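Local coordinates for protein minor fimbrium subunit Mfa5 (Porphyromonas gingivalis ATCC 33277, PDB 6TO1) that serves as an accessory subunit of the minor fimbriae, filamentous surface pili that mediate biofilm formation and adhesion to host cells and other oral bacteria, at residues 168-173 and 399-404; 127-132 and 185-190; 441-446 and 450-455; 113-118 and 411-416; 561-566 and 603-608. One frame throughout, in Å; residues are numbered along the deposited sequence.

Contact 1 (168-173 and 399-404)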
# COMPACT_ATOMS: atom_id res chain seq x y z
N GLU A 168 15.05 -4.87 3.24
CA GLU A 168 13.89 -4.55 4.06
C GLU A 168 13.13 -5.82 4.45
O GLU A 168 12.87 -6.69 3.60
CB GLU A 168 12.96 -3.60 3.30
CG GLU A 168 12.89 -2.20 3.87
CD GLU A 168 12.03 -1.26 3.03
OE1 GLU A 168 10.79 -1.42 3.03
OE2 GLU A 168 12.61 -0.37 2.36
N GLY A 169 12.79 -5.93 5.72
CA GLY A 169 11.79 -6.86 6.17
C GLY A 169 12.24 -8.27 6.48
O GLY A 169 11.53 -8.98 7.20
N VAL A 170 13.39 -8.71 5.96
CA VAL A 170 13.79 -10.12 5.99
C VAL A 170 14.94 -10.28 6.97
O VAL A 170 15.88 -9.49 6.94
CB VAL A 170 14.22 -10.61 4.60
CG1 VAL A 170 14.69 -12.09 4.67
CG2 VAL A 170 13.12 -10.42 3.59
N ARG A 171 14.87 -11.30 7.85
CA ARG A 171 16.03 -11.76 8.60
C ARG A 171 16.17 -13.28 8.48
O ARG A 171 15.17 -13.99 8.32
CB ARG A 171 15.97 -11.39 10.10
CG ARG A 171 15.88 -9.89 10.39
CD ARG A 171 15.89 -9.61 11.89
NE ARG A 171 14.86 -10.37 12.60
CZ ARG A 171 14.83 -10.50 13.92
NH1 ARG A 171 15.74 -9.90 14.67
NH2 ARG A 171 13.89 -11.22 14.50
N ILE A 172 17.40 -13.77 8.60
CA ILE A 172 17.68 -15.19 8.50
C ILE A 172 18.53 -15.60 9.69
O ILE A 172 19.53 -14.95 10.00
CB ILE A 172 18.41 -15.56 7.19
CG1 ILE A 172 17.59 -15.21 5.95
CG2 ILE A 172 18.67 -17.07 7.14
CD1 ILE A 172 18.35 -15.43 4.64
N ALA A 173 18.14 -16.69 10.35
CA ALA A 173 18.93 -17.37 11.36
C ALA A 173 19.35 -18.74 10.81
O ALA A 173 18.78 -19.25 9.83
CB ALA A 173 18.16 -17.54 12.66
N ASN A 399 10.56 -15.09 -3.83
CA ASN A 399 9.97 -13.91 -3.19
C ASN A 399 9.49 -14.31 -1.80
O ASN A 399 8.30 -14.51 -1.57
CB ASN A 399 8.85 -13.33 -4.02
CG ASN A 399 9.33 -12.75 -5.32
OD1 ASN A 399 9.28 -13.41 -6.36
ND2 ASN A 399 9.84 -11.52 -5.28
N ILE A 400 10.43 -14.43 -0.87
CA ILE A 400 10.03 -14.82 0.47
C ILE A 400 9.28 -13.69 1.15
O ILE A 400 8.44 -13.93 2.03
CB ILE A 400 11.25 -15.25 1.30
CG1 ILE A 400 10.78 -16.04 2.53
CG2 ILE A 400 12.08 -14.07 1.73
CD1 ILE A 400 10.20 -17.42 2.17
N ALA A 401 9.54 -12.45 0.74
CA ALA A 401 8.94 -11.29 1.37
C ALA A 401 7.75 -10.84 0.53
O ALA A 401 7.90 -10.59 -0.67
CB ALA A 401 9.94 -10.14 1.51
N GLN A 402 6.59 -10.78 1.15
CA GLN A 402 5.40 -10.23 0.53
C GLN A 402 5.43 -8.71 0.56
O GLN A 402 5.98 -8.09 1.47
CB GLN A 402 4.15 -10.74 1.26
CG GLN A 402 2.85 -10.20 0.71
CD GLN A 402 1.63 -10.59 1.54
OE1 GLN A 402 1.73 -11.17 2.63
NE2 GLN A 402 0.46 -10.27 1.01
N THR A 403 4.80 -8.11 -0.44
CA THR A 403 4.47 -6.69 -0.40
C THR A 403 2.95 -6.57 -0.52
O THR A 403 2.31 -7.34 -1.24
CB THR A 403 5.16 -5.91 -1.51
OG1 THR A 403 4.78 -6.46 -2.76
CG2 THR A 403 6.67 -5.98 -1.34
N ILE A 404 2.39 -5.60 0.21
CA ILE A 404 0.96 -5.40 0.23
C ILE A 404 0.50 -4.77 -1.09
O ILE A 404 1.06 -3.77 -1.55
CB ILE A 404 0.58 -4.53 1.44
CG1 ILE A 404 0.97 -5.19 2.76
CG2 ILE A 404 -0.92 -4.22 1.43
CD1 ILE A 404 0.31 -6.56 3.00
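V170 meets A401 and I400 through a single methyl group, and the whole contact between 168-173 and 399-404 is apolar. CG2 of V170 lies 3.8 Å from CB of A401, the closest approach between the two segments. The same CG2 also comes within 4.2 Å of CG2 of I400, so one valine branch bridges two consecutive residues of the loop that follows helix 390-395. The torsion explains the choice of branch: with V170 CG1 opposite the backbone N (chi1 178°), CG2 is swung to the N side of the residue, and it is this branch that faces the loop. I400 offers its branch methyl, while the rest of its side chain runs away from the valine.

The shared surface is small, about 95 Å² summed over both sides, and neighbours complete the packing. V126 on strand 126-133 touches both V170 and A401, and M160 on helix 143-160 packs against I400.

Polar bonding at this end of the strand is directed elsewhere. The backbone of G169 and R171 pairs with V126, and the V170 carbonyl accepts from K189 NZ. V170 sits at the beginning of strand 170-177 in the von Willebrand factor A sheet, while 399-404 belongs to the connection leading out to strand 408-417 of the antiparallel sheet in the next domain. Methyl against methyl has no directional bond to fix it; what holds the connection against the strand here is shape and the burial of apolar surface.

Contact 2 (127-132 and 185-190)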
# COMPACT_ATOMS: atom_id res chain seq x y z
N ASP A 127 10.65 -13.61 9.10
CA ASP A 127 11.84 -14.20 9.70
C ASP A 127 11.93 -15.65 9.24
O ASP A 127 10.92 -16.34 9.15
CB ASP A 127 11.79 -14.14 11.23
CG ASP A 127 12.20 -12.78 11.78
OD1 ASP A 127 12.93 -12.04 11.09
OD2 ASP A 127 11.78 -12.47 12.92
N VAL A 128 13.15 -16.08 8.96
CA VAL A 128 13.45 -17.41 8.40
C VAL A 128 14.52 -18.05 9.26
O VAL A 128 15.52 -17.40 9.58
CB VAL A 128 13.94 -17.32 6.94
CG1 VAL A 128 14.27 -18.69 6.39
CG2 VAL A 128 12.93 -16.57 6.09
N VAL A 129 14.32 -19.32 9.61
CA VAL A 129 15.38 -20.11 10.23
C VAL A 129 15.72 -21.23 9.28
O VAL A 129 14.88 -22.09 8.98
CB VAL A 129 14.99 -20.70 11.60
CG1 VAL A 129 16.25 -21.41 12.18
CG2 VAL A 129 14.47 -19.64 12.54
N MET A 130 16.96 -21.25 8.81
CA MET A 130 17.46 -22.32 7.97
C MET A 130 18.09 -23.37 8.88
O MET A 130 18.85 -23.03 9.80
CB MET A 130 18.49 -21.80 6.97
CG MET A 130 17.91 -20.85 5.95
SD MET A 130 19.21 -20.20 4.87
CE MET A 130 19.66 -21.65 3.91
N VAL A 131 17.79 -24.64 8.60
CA VAL A 131 18.25 -25.79 9.41
C VAL A 131 18.89 -26.80 8.46
O VAL A 131 18.19 -27.40 7.62
CB VAL A 131 17.07 -26.44 10.17
CG1 VAL A 131 17.54 -27.55 11.09
CG2 VAL A 131 16.29 -25.37 10.92
N ILE A 132 20.20 -27.03 8.62
CA ILE A 132 20.96 -27.84 7.67
C ILE A 132 21.53 -29.08 8.36
O ILE A 132 22.26 -28.97 9.35
CB ILE A 132 22.07 -27.03 6.97
CG1 ILE A 132 21.51 -25.71 6.43
CG2 ILE A 132 22.70 -27.85 5.83
CD1 ILE A 132 22.49 -24.89 5.59
N SER A 185 23.90 -18.95 13.67
CA SER A 185 23.61 -17.52 13.70
C SER A 185 22.22 -17.24 14.24
O SER A 185 21.27 -17.94 13.90
CB SER A 185 23.75 -16.92 12.29
OG SER A 185 23.60 -15.51 12.31
N ASP A 186 22.09 -16.25 15.12
CA ASP A 186 20.78 -15.68 15.42
C ASP A 186 20.30 -14.90 14.20
O ASP A 186 21.01 -14.75 13.20
CB ASP A 186 20.81 -14.78 16.66
CG ASP A 186 19.44 -14.65 17.38
OD1 ASP A 186 18.36 -15.02 16.84
OD2 ASP A 186 19.43 -14.15 18.52
N PHE A 187 19.09 -14.35 14.29
CA PHE A 187 18.53 -13.60 13.17
C PHE A 187 19.46 -12.48 12.72
O PHE A 187 19.95 -11.69 13.54
CB PHE A 187 17.19 -13.04 13.59
CG PHE A 187 16.09 -14.06 13.67
CD1 PHE A 187 15.74 -14.81 12.57
CD2 PHE A 187 15.41 -14.25 14.87
CE1 PHE A 187 14.71 -15.74 12.65
CE2 PHE A 187 14.38 -15.17 14.95
CZ PHE A 187 14.03 -15.90 13.84
N THR A 188 19.71 -12.40 11.42
CA THR A 188 20.63 -11.39 10.90
C THR A 188 20.32 -11.11 9.44
O THR A 188 19.60 -11.86 8.78
CB THR A 188 22.09 -11.82 11.09
OG1 THR A 188 22.99 -10.80 10.66
CG2 THR A 188 22.43 -13.06 10.28
N LYS A 189 20.84 -9.98 8.96
CA LYS A 189 20.83 -9.66 7.53
C LYS A 189 22.24 -9.72 6.93
O LYS A 189 22.42 -9.40 5.75
CB LYS A 189 20.21 -8.28 7.27
CG LYS A 189 18.77 -8.11 7.69
CD LYS A 189 18.35 -6.63 7.65
CE LYS A 189 17.06 -6.38 8.39
NZ LYS A 189 15.84 -6.82 7.64
N ASP A 190 23.21 -10.19 7.70
CA ASP A 190 24.62 -10.24 7.30
C ASP A 190 24.88 -11.47 6.43
O ASP A 190 25.27 -12.53 6.92
CB ASP A 190 25.50 -10.21 8.55
CG ASP A 190 26.98 -10.10 8.24
OD1 ASP A 190 27.38 -10.35 7.09
OD2 ASP A 190 27.75 -9.82 9.17
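F187 lays its ring against D127, V128 and V129 in the mixed beta sheet of the von Willebrand factor A domain. Strand 126-133 lies inside that sheet, with strand 170-177 between it and strand 181-186; the chain turns a corner at F187, and the ring reaches across the intervening strand.

The stacking is between a carboxylate and a ring. D127 CG sits 4.0 Å above one face of F187, displaced toward the rim, and the two planes are 21° apart. With its CG beside the backbone N (chi1 -81°), D127 lies over the ring while its oxygens engage other partners: OD2 takes S223 OG and a salt bridge from R171 NH2. Those bonds should fix the carboxylate's rotation over the ring.

Apolar contact comes from V129, whose CG2 is 3.9 Å from F187 CE1, the two side chains crossing roughly at right angles. A216 and M220 of helix 209-220 also touch V129, and I219 of that helix touches F187, so the ring is packed between strand and helix.

Polar bonds lie within 185-190 as well. At the corner D186 OD1 accepts from F187 N at 2.7 Å; beyond it T188 OG1 takes D190 N in an ST turn just before helix 191-199, where D190 is the N-cap. At the rim of the ring, near its plane, the V128 carbonyl O lies 3.6 Å from F187 CE1.

Contact 3 (441-446 and 450-455)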
# COMPACT_ATOMS: atom_id res chain seq x y z
N GLY A 441 -12.12 5.48 -10.62
CA GLY A 441 -13.40 5.65 -9.95
C GLY A 441 -14.33 6.60 -10.70
O GLY A 441 -14.18 6.83 -11.89
N THR A 442 -15.30 7.14 -9.96
CA THR A 442 -16.36 7.95 -10.55
C THR A 442 -16.62 9.17 -9.68
O THR A 442 -16.35 9.17 -8.48
CB THR A 442 -17.65 7.14 -10.69
OG1 THR A 442 -18.03 6.59 -9.42
CG2 THR A 442 -17.47 6.00 -11.69
N VAL A 443 -17.15 10.23 -10.30
CA VAL A 443 -17.37 11.50 -9.62
C VAL A 443 -18.81 11.96 -9.83
O VAL A 443 -19.32 11.96 -10.96
CB VAL A 443 -16.39 12.58 -10.11
CG1 VAL A 443 -16.62 13.87 -9.30
CG2 VAL A 443 -14.94 12.10 -10.00
N HIS A 444 -19.45 12.34 -8.74
CA HIS A 444 -20.79 12.90 -8.70
C HIS A 444 -20.71 14.38 -8.33
O HIS A 444 -19.86 14.78 -7.53
CB HIS A 444 -21.64 12.17 -7.67
CG HIS A 444 -23.01 12.75 -7.50
ND1 HIS A 444 -24.07 12.38 -8.30
CD2 HIS A 444 -23.49 13.66 -6.62
CE1 HIS A 444 -25.14 13.05 -7.93
NE2 HIS A 444 -24.82 13.82 -6.91
N TYR A 445 -21.59 15.18 -8.90
CA TYR A 445 -21.65 16.61 -8.63
C TYR A 445 -23.06 16.96 -8.19
O TYR A 445 -24.04 16.52 -8.81
CB TYR A 445 -21.27 17.42 -9.86
CG TYR A 445 -21.15 18.90 -9.60
CD1 TYR A 445 -20.19 19.40 -8.73
CD2 TYR A 445 -22.01 19.81 -10.22
CE1 TYR A 445 -20.08 20.75 -8.49
CE2 TYR A 445 -21.91 21.16 -9.99
CZ TYR A 445 -20.94 21.63 -9.13
OH TYR A 445 -20.82 22.98 -8.89
N ASP A 446 -23.17 17.70 -7.10
CA ASP A 446 -24.44 18.30 -6.71
C ASP A 446 -24.38 19.80 -7.00
O ASP A 446 -23.59 20.52 -6.39
CB ASP A 446 -24.74 18.05 -5.24
CG ASP A 446 -26.11 18.59 -4.85
OD1 ASP A 446 -27.12 17.93 -5.15
OD2 ASP A 446 -26.18 19.67 -4.25
N LYS A 450 -22.60 22.66 -4.71
CA LYS A 450 -21.32 22.75 -5.40
C LYS A 450 -20.34 21.73 -4.83
O LYS A 450 -19.17 22.02 -4.58
CB LYS A 450 -20.75 24.16 -5.34
CG LYS A 450 -21.63 25.18 -6.06
CD LYS A 450 -21.20 26.61 -5.72
CE LYS A 450 -19.84 26.92 -6.33
NZ LYS A 450 -19.41 28.30 -6.02
N LYS A 451 -20.83 20.52 -4.64
CA LYS A 451 -20.09 19.47 -3.95
C LYS A 451 -19.72 18.39 -4.95
O LYS A 451 -20.60 17.81 -5.60
CB LYS A 451 -20.91 18.88 -2.80
CG LYS A 451 -20.17 17.80 -2.00
CD LYS A 451 -21.14 17.08 -1.08
CE LYS A 451 -20.43 16.07 -0.20
NZ LYS A 451 -21.44 15.34 0.62
N LEU A 452 -18.43 18.11 -5.07
CA LEU A 452 -17.96 16.97 -5.84
C LEU A 452 -17.76 15.82 -4.87
O LEU A 452 -17.19 16.00 -3.79
CB LEU A 452 -16.65 17.29 -6.57
CG LEU A 452 -16.75 18.30 -7.71
CD1 LEU A 452 -15.36 18.88 -8.00
CD2 LEU A 452 -17.35 17.67 -8.94
N THR A 453 -18.31 14.65 -5.21
CA THR A 453 -18.08 13.43 -4.45
C THR A 453 -17.42 12.42 -5.37
O THR A 453 -18.01 11.98 -6.37
CB THR A 453 -19.38 12.89 -3.85
OG1 THR A 453 -19.99 13.91 -3.05
CG2 THR A 453 -19.10 11.68 -2.96
N TRP A 454 -16.20 12.06 -5.03
CA TRP A 454 -15.36 11.19 -5.84
C TRP A 454 -15.27 9.84 -5.12
O TRP A 454 -14.74 9.76 -4.02
CB TRP A 454 -13.97 11.80 -6.00
CG TRP A 454 -12.96 10.94 -6.69
CD1 TRP A 454 -13.18 9.87 -7.52
CD2 TRP A 454 -11.54 11.10 -6.61
NE1 TRP A 454 -11.97 9.36 -7.95
CE2 TRP A 454 -10.96 10.09 -7.40
CE3 TRP A 454 -10.71 12.00 -5.92
CZ2 TRP A 454 -9.57 9.96 -7.54
CZ3 TRP A 454 -9.35 11.89 -6.07
CH2 TRP A 454 -8.79 10.86 -6.87
N THR A 455 -15.80 8.81 -5.76
CA THR A 455 -15.71 7.44 -5.26
C THR A 455 -14.48 6.82 -5.92
O THR A 455 -14.45 6.63 -7.14
CB THR A 455 -16.98 6.66 -5.60
OG1 THR A 455 -18.08 7.25 -4.91
CG2 THR A 455 -16.84 5.20 -5.18
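Y445 swings its CG opposite the backbone N (chi1 -173°), and L452 places its CG beside its own N (chi1 -69°), which turns its branched end toward the tyrosine ring; the leucine's second torsion then presents the methyl CD2. CD2 of L452 is 3.3 Å from CD1 of Y445, a tight fit, and on its other flank it lies 3.9 Å from CG1 of V443. The Y445 ring then runs alongside K450, its OH 3.5 Å from K450 CA. V443 uses its second branch on W454: CG2 approaches CD1 of the indole at 3.8 Å. The T442 carbonyl O meets the indole edge, in the ring plane, 3.4 Å from CD1, while the indole NE1 is bonded to the N440 carbonyl.

V443, Y445, L452 and W454 share one buried face of the sheet. From strand 463-473, I467 packs on V443 and W454, and Y469 on L452; Y445 touches L426 and V432. T442, H444, D446, K451, T453 and T455 occupy the other, more exposed face.

Six backbone hydrogen bonds join the strands, two for each of the pairs T442-T455, H444-T453 and D446-K451. The central pair is nearly straight: H444 N to T453 O measures 2.8 Å at 175°. The last bond, K451 N to D446 O, is the longest at 3.3 Å.

There K450 and K451 both face D446, and K450 has a positive phi. The D446 carboxylate bonds back to S448 and T449 in the connection. This is an antiparallel beta hairpin closed through a G1 beta bulge.

Contact 4 (113-118 and 411-416)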
# COMPACT_ATOMS: atom_id res chain seq x y z
N VAL A 113 -7.66 22.53 -11.05
CA VAL A 113 -7.53 22.07 -9.67
C VAL A 113 -7.37 20.56 -9.69
O VAL A 113 -8.21 19.85 -10.25
CB VAL A 113 -8.75 22.49 -8.84
CG1 VAL A 113 -8.68 21.89 -7.43
CG2 VAL A 113 -8.86 24.01 -8.78
N THR A 114 -6.32 20.06 -9.07
CA THR A 114 -6.08 18.63 -9.00
C THR A 114 -6.14 18.21 -7.54
O THR A 114 -5.56 18.89 -6.70
CB THR A 114 -4.72 18.25 -9.58
OG1 THR A 114 -4.72 18.42 -11.00
CG2 THR A 114 -4.41 16.76 -9.25
N LEU A 115 -6.86 17.13 -7.26
CA LEU A 115 -6.82 16.43 -5.98
C LEU A 115 -6.14 15.09 -6.22
O LEU A 115 -6.49 14.38 -7.17
CB LEU A 115 -8.22 16.21 -5.40
CG LEU A 115 -8.85 17.46 -4.79
CD1 LEU A 115 -9.41 18.29 -5.96
CD2 LEU A 115 -9.91 17.09 -3.80
N LYS A 116 -5.16 14.76 -5.38
CA LYS A 116 -4.29 13.63 -5.62
C LYS A 116 -4.14 12.80 -4.35
O LYS A 116 -3.95 13.35 -3.26
CB LYS A 116 -2.92 14.10 -6.08
CG LYS A 116 -1.92 13.00 -6.38
CD LYS A 116 -0.51 13.58 -6.54
CE LYS A 116 -0.29 14.24 -7.88
NZ LYS A 116 1.06 14.86 -7.99
N ILE A 117 -4.25 11.49 -4.52
CA ILE A 117 -4.08 10.51 -3.46
C ILE A 117 -2.88 9.66 -3.85
O ILE A 117 -2.85 9.10 -4.95
CB ILE A 117 -5.33 9.63 -3.28
CG1 ILE A 117 -6.57 10.47 -3.03
CG2 ILE A 117 -5.09 8.64 -2.13
CD1 ILE A 117 -7.89 9.65 -3.21
N THR A 118 -1.91 9.54 -2.95
CA THR A 118 -0.71 8.76 -3.20
C THR A 118 -0.58 7.67 -2.14
O THR A 118 -0.73 7.93 -0.94
CB THR A 118 0.55 9.64 -3.18
OG1 THR A 118 0.44 10.65 -4.18
CG2 THR A 118 1.78 8.81 -3.49
N GLY A 411 -12.55 4.47 -1.03
CA GLY A 411 -12.28 5.85 -0.71
C GLY A 411 -13.36 6.77 -1.25
O GLY A 411 -13.90 6.55 -2.35
N GLU A 412 -13.67 7.79 -0.48
CA GLU A 412 -14.61 8.82 -0.89
C GLU A 412 -14.00 10.18 -0.57
O GLU A 412 -13.64 10.45 0.59
CB GLU A 412 -15.96 8.68 -0.21
CG GLU A 412 -16.93 9.73 -0.74
CD GLU A 412 -18.32 9.53 -0.22
OE1 GLU A 412 -19.01 8.64 -0.75
OE2 GLU A 412 -18.71 10.27 0.71
N VAL A 413 -13.83 10.99 -1.60
CA VAL A 413 -13.38 12.37 -1.46
C VAL A 413 -14.58 13.27 -1.64
O VAL A 413 -15.27 13.19 -2.66
CB VAL A 413 -12.30 12.70 -2.50
CG1 VAL A 413 -11.97 14.20 -2.47
CG2 VAL A 413 -11.05 11.85 -2.27
N THR A 414 -14.83 14.12 -0.66
CA THR A 414 -15.83 15.18 -0.75
C THR A 414 -15.08 16.49 -0.91
O THR A 414 -14.13 16.77 -0.16
CB THR A 414 -16.73 15.21 0.48
OG1 THR A 414 -15.91 15.35 1.64
CG2 THR A 414 -17.56 13.93 0.56
N ASP A 415 -15.52 17.32 -1.86
CA ASP A 415 -14.81 18.54 -2.25
C ASP A 415 -15.87 19.60 -2.52
O ASP A 415 -16.62 19.48 -3.49
CB ASP A 415 -13.95 18.27 -3.47
CG ASP A 415 -13.28 19.51 -4.04
OD1 ASP A 415 -13.11 20.52 -3.34
OD2 ASP A 415 -12.88 19.43 -5.22
N PHE A 416 -15.98 20.57 -1.62
CA PHE A 416 -16.95 21.66 -1.71
C PHE A 416 -16.23 22.83 -2.37
O PHE A 416 -15.31 23.41 -1.79
CB PHE A 416 -17.48 22.04 -0.33
CG PHE A 416 -18.41 21.02 0.29
CD1 PHE A 416 -19.77 21.05 0.02
CD2 PHE A 416 -17.92 20.06 1.15
CE1 PHE A 416 -20.62 20.12 0.61
CE2 PHE A 416 -18.76 19.13 1.73
CZ PHE A 416 -20.11 19.18 1.48
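L115 and I117 of strand 110-119 pack against V413 and D415 of strand 408-417, face to face between two antiparallel beta sheets stacked as a sandwich. The short segments run nearly antiparallel, 155° apart, with axes 10.3 Å from each other, the spacing of layers joined by side chains.

L115 is the first residue of 113-118 to touch the other strand and carries most of the contact. Its CD2 lies 3.8 Å from CG1 of V413, the two side chains meeting at a slant. The other methyl, CD1, reaches D415 OD2 at 3.7 Å. D415 sends its CG opposite the backbone N (chi1 174°), which brings the buried carboxylate up to the leucine. OD2 is hydrogen-bonded to Y469 OH, and D415 also touches K94 of strand 90-98 and N501 of strand 501-510, consistent with the Lys-Asn-Asp arrangement of intramolecular isopeptide domains. A504 of strand 501-510 touches both L115 and D415.

Past K116, whose side chain lies on the sheet's other face, I117 points inward again. This alternation is what a strand lining a sandwich core requires. V413 divides its branches between the two partners, CG1 to L115 and CG2 to I117, and is backed by W454 and L506. The isoleucine and valine side chains pass alongside, running opposite ways, with CD1 of I117 4.0 Å from CG2 of V413.

Contact 5 (561-566 and 603-608). With PO4 (phosphate ion), chain E.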
# COMPACT_ATOMS: atom_id res chain seq x y z
N HIS A 561 -34.26 52.75 -16.80
CA HIS A 561 -34.44 52.25 -18.14
C HIS A 561 -33.13 52.26 -18.92
O HIS A 561 -32.41 53.26 -18.94
CB HIS A 561 -35.47 53.10 -18.86
CG HIS A 561 -35.71 52.69 -20.28
ND1 HIS A 561 -36.21 51.46 -20.63
CD2 HIS A 561 -35.49 53.35 -21.45
CE1 HIS A 561 -36.32 51.38 -21.94
NE2 HIS A 561 -35.89 52.52 -22.47
N VAL A 562 -32.85 51.13 -19.56
CA VAL A 562 -31.65 50.97 -20.38
C VAL A 562 -31.93 51.47 -21.79
O VAL A 562 -32.86 50.99 -22.45
CB VAL A 562 -31.19 49.50 -20.40
CG1 VAL A 562 -30.01 49.35 -21.34
CG2 VAL A 562 -30.83 49.06 -19.02
N LEU A 563 -31.11 52.42 -22.26
CA LEU A 563 -31.32 53.05 -23.57
C LEU A 563 -30.49 52.44 -24.68
O LEU A 563 -30.83 52.60 -25.86
CB LEU A 563 -30.98 54.54 -23.50
CG LEU A 563 -31.91 55.38 -22.63
CD1 LEU A 563 -31.26 56.72 -22.26
CD2 LEU A 563 -33.22 55.58 -23.37
N GLN A 564 -29.39 51.79 -24.34
CA GLN A 564 -28.39 51.32 -25.28
C GLN A 564 -27.71 50.13 -24.63
O GLN A 564 -27.49 50.13 -23.42
CB GLN A 564 -27.41 52.44 -25.57
CG GLN A 564 -26.24 52.07 -26.39
CD GLN A 564 -25.44 53.29 -26.76
OE1 GLN A 564 -25.76 53.97 -27.72
NE2 GLN A 564 -24.41 53.58 -25.99
N SER A 565 -27.37 49.12 -25.43
CA SER A 565 -26.78 47.90 -24.87
C SER A 565 -25.54 48.20 -24.04
O SER A 565 -24.66 48.98 -24.43
CB SER A 565 -26.40 46.94 -26.00
OG SER A 565 -27.54 46.52 -26.71
N GLN A 566 -25.45 47.56 -22.88
CA GLN A 566 -24.24 47.63 -22.09
C GLN A 566 -23.05 47.18 -22.94
O GLN A 566 -23.19 46.34 -23.82
CB GLN A 566 -24.40 46.77 -20.84
CG GLN A 566 -23.16 46.64 -20.01
CD GLN A 566 -22.60 45.23 -20.06
OE1 GLN A 566 -23.28 44.25 -19.75
NE2 GLN A 566 -21.34 45.12 -20.46
N ILE A 603 -27.73 59.41 -27.95
CA ILE A 603 -28.33 58.13 -28.29
C ILE A 603 -29.65 58.38 -28.99
O ILE A 603 -30.53 59.07 -28.46
CB ILE A 603 -28.56 57.24 -27.05
CG1 ILE A 603 -27.25 56.91 -26.34
CG2 ILE A 603 -29.34 55.99 -27.46
CD1 ILE A 603 -27.45 56.37 -24.90
N THR A 604 -29.82 57.77 -30.15
CA THR A 604 -31.08 57.80 -30.88
C THR A 604 -31.65 56.39 -30.91
O THR A 604 -31.02 55.49 -31.48
CB THR A 604 -30.91 58.32 -32.31
OG1 THR A 604 -30.26 59.59 -32.29
CG2 THR A 604 -32.26 58.43 -32.97
N THR A 605 -32.83 56.22 -30.32
CA THR A 605 -33.46 54.92 -30.17
C THR A 605 -34.21 54.53 -31.44
O THR A 605 -34.33 55.32 -32.39
CB THR A 605 -34.41 54.93 -28.97
OG1 THR A 605 -35.15 56.15 -28.92
CG2 THR A 605 -33.64 54.77 -27.69
N ALA A 606 -34.72 53.29 -31.45
CA ALA A 606 -35.43 52.78 -32.62
C ALA A 606 -36.71 53.58 -32.90
O ALA A 606 -37.08 53.79 -34.06
CB ALA A 606 -35.77 51.30 -32.43
N ASP A 607 -37.40 54.01 -31.85
CA ASP A 607 -38.59 54.81 -32.03
C ASP A 607 -38.28 56.26 -32.50
O ASP A 607 -39.21 57.08 -32.55
CB ASP A 607 -39.38 54.84 -30.72
CG ASP A 607 -38.54 55.36 -29.58
OD1 ASP A 607 -37.46 55.91 -29.87
OD2 ASP A 607 -38.94 55.20 -28.40
N GLY A 608 -37.04 56.60 -32.85
CA GLY A 608 -36.69 57.93 -33.30
C GLY A 608 -36.42 58.94 -32.21
O GLY A 608 -36.00 60.06 -32.52
P PO4 E . -38.02 50.00 -17.91
O1 PO4 E . -37.21 50.67 -16.83
O2 PO4 E . -39.04 50.96 -18.49
O3 PO4 E . -38.72 48.83 -17.27
O4 PO4 E . -37.12 49.49 -19.01
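I603, L563 and Q564 bury most of the surface here, where a sharp corner in the chain at Q564 meets the end of strand 602-604 in the C-terminal mixed beta sheet domain of the model. Beyond that strand end, T605 to G608 form a type I turn closed by G608 N to T605 O.

I603 is buried and gives the largest area. It packs slantwise across the Q564 side chain: CG1 is 3.6 Å from Q564 OE1, and CD1 lies 4.0 Å from Q564 CB. Q564 is extended, with CG opposite its backbone N (chi1 173°), which carries the amide across the isoleucine. The amide has its own polar partner, since NE2 bonds to N600 OD1, and that bond should help fix how the amide is turned.

L563, the residue before Q564, also reaches I603, its CB 4.2 Å from I603 CD1. Its carbonyl O lies 4.0 Å from both I603 CG2 and T605 CG2. Y641 of strand 634-643 touches L563 and I603, and Y611 of strand 610-614 touches L563 and T605, so tyrosines extend the apolar patch.

Polar bonds lie at the margins. T605 OG1 is hydrogen-bonded to D607 OD1 within the turn, on the syn side of the carboxylate.

At the start of 561-566, H561 binds a phosphate ion, probably from the crystallisation liquor; the phosphate is also hydrogen-bonded to A549 N. Its O4 lies at the edge of the H561 ring, in plane, where H561 ND1 donates to O4 at 2.7 Å and 171°.

In the fold
The five contacts are strung along an elongated chain. Contacts 1 and 2 share the von Willebrand factor A sheet, their centres 12 Å apart; A173 N lies 2.8 Å from V128 O, a probable hydrogen bond. S135 and S137 of the magnesium site follow strand 126-133, and T207 comes later; the residues touching in contact 2 are at the strand's start. Contacts 3 and 4 lie in the next domain, centres 9 Å apart, with L452 N 2.8 Å from D415 O. Contact 4 packs two strands far apart in sequence, 110-119 and 408-417, so contacts 1 and 2 are nested inside its loop. Contact 5, with its phosphate, is remote: its centre is 94 Å from that of contact 2.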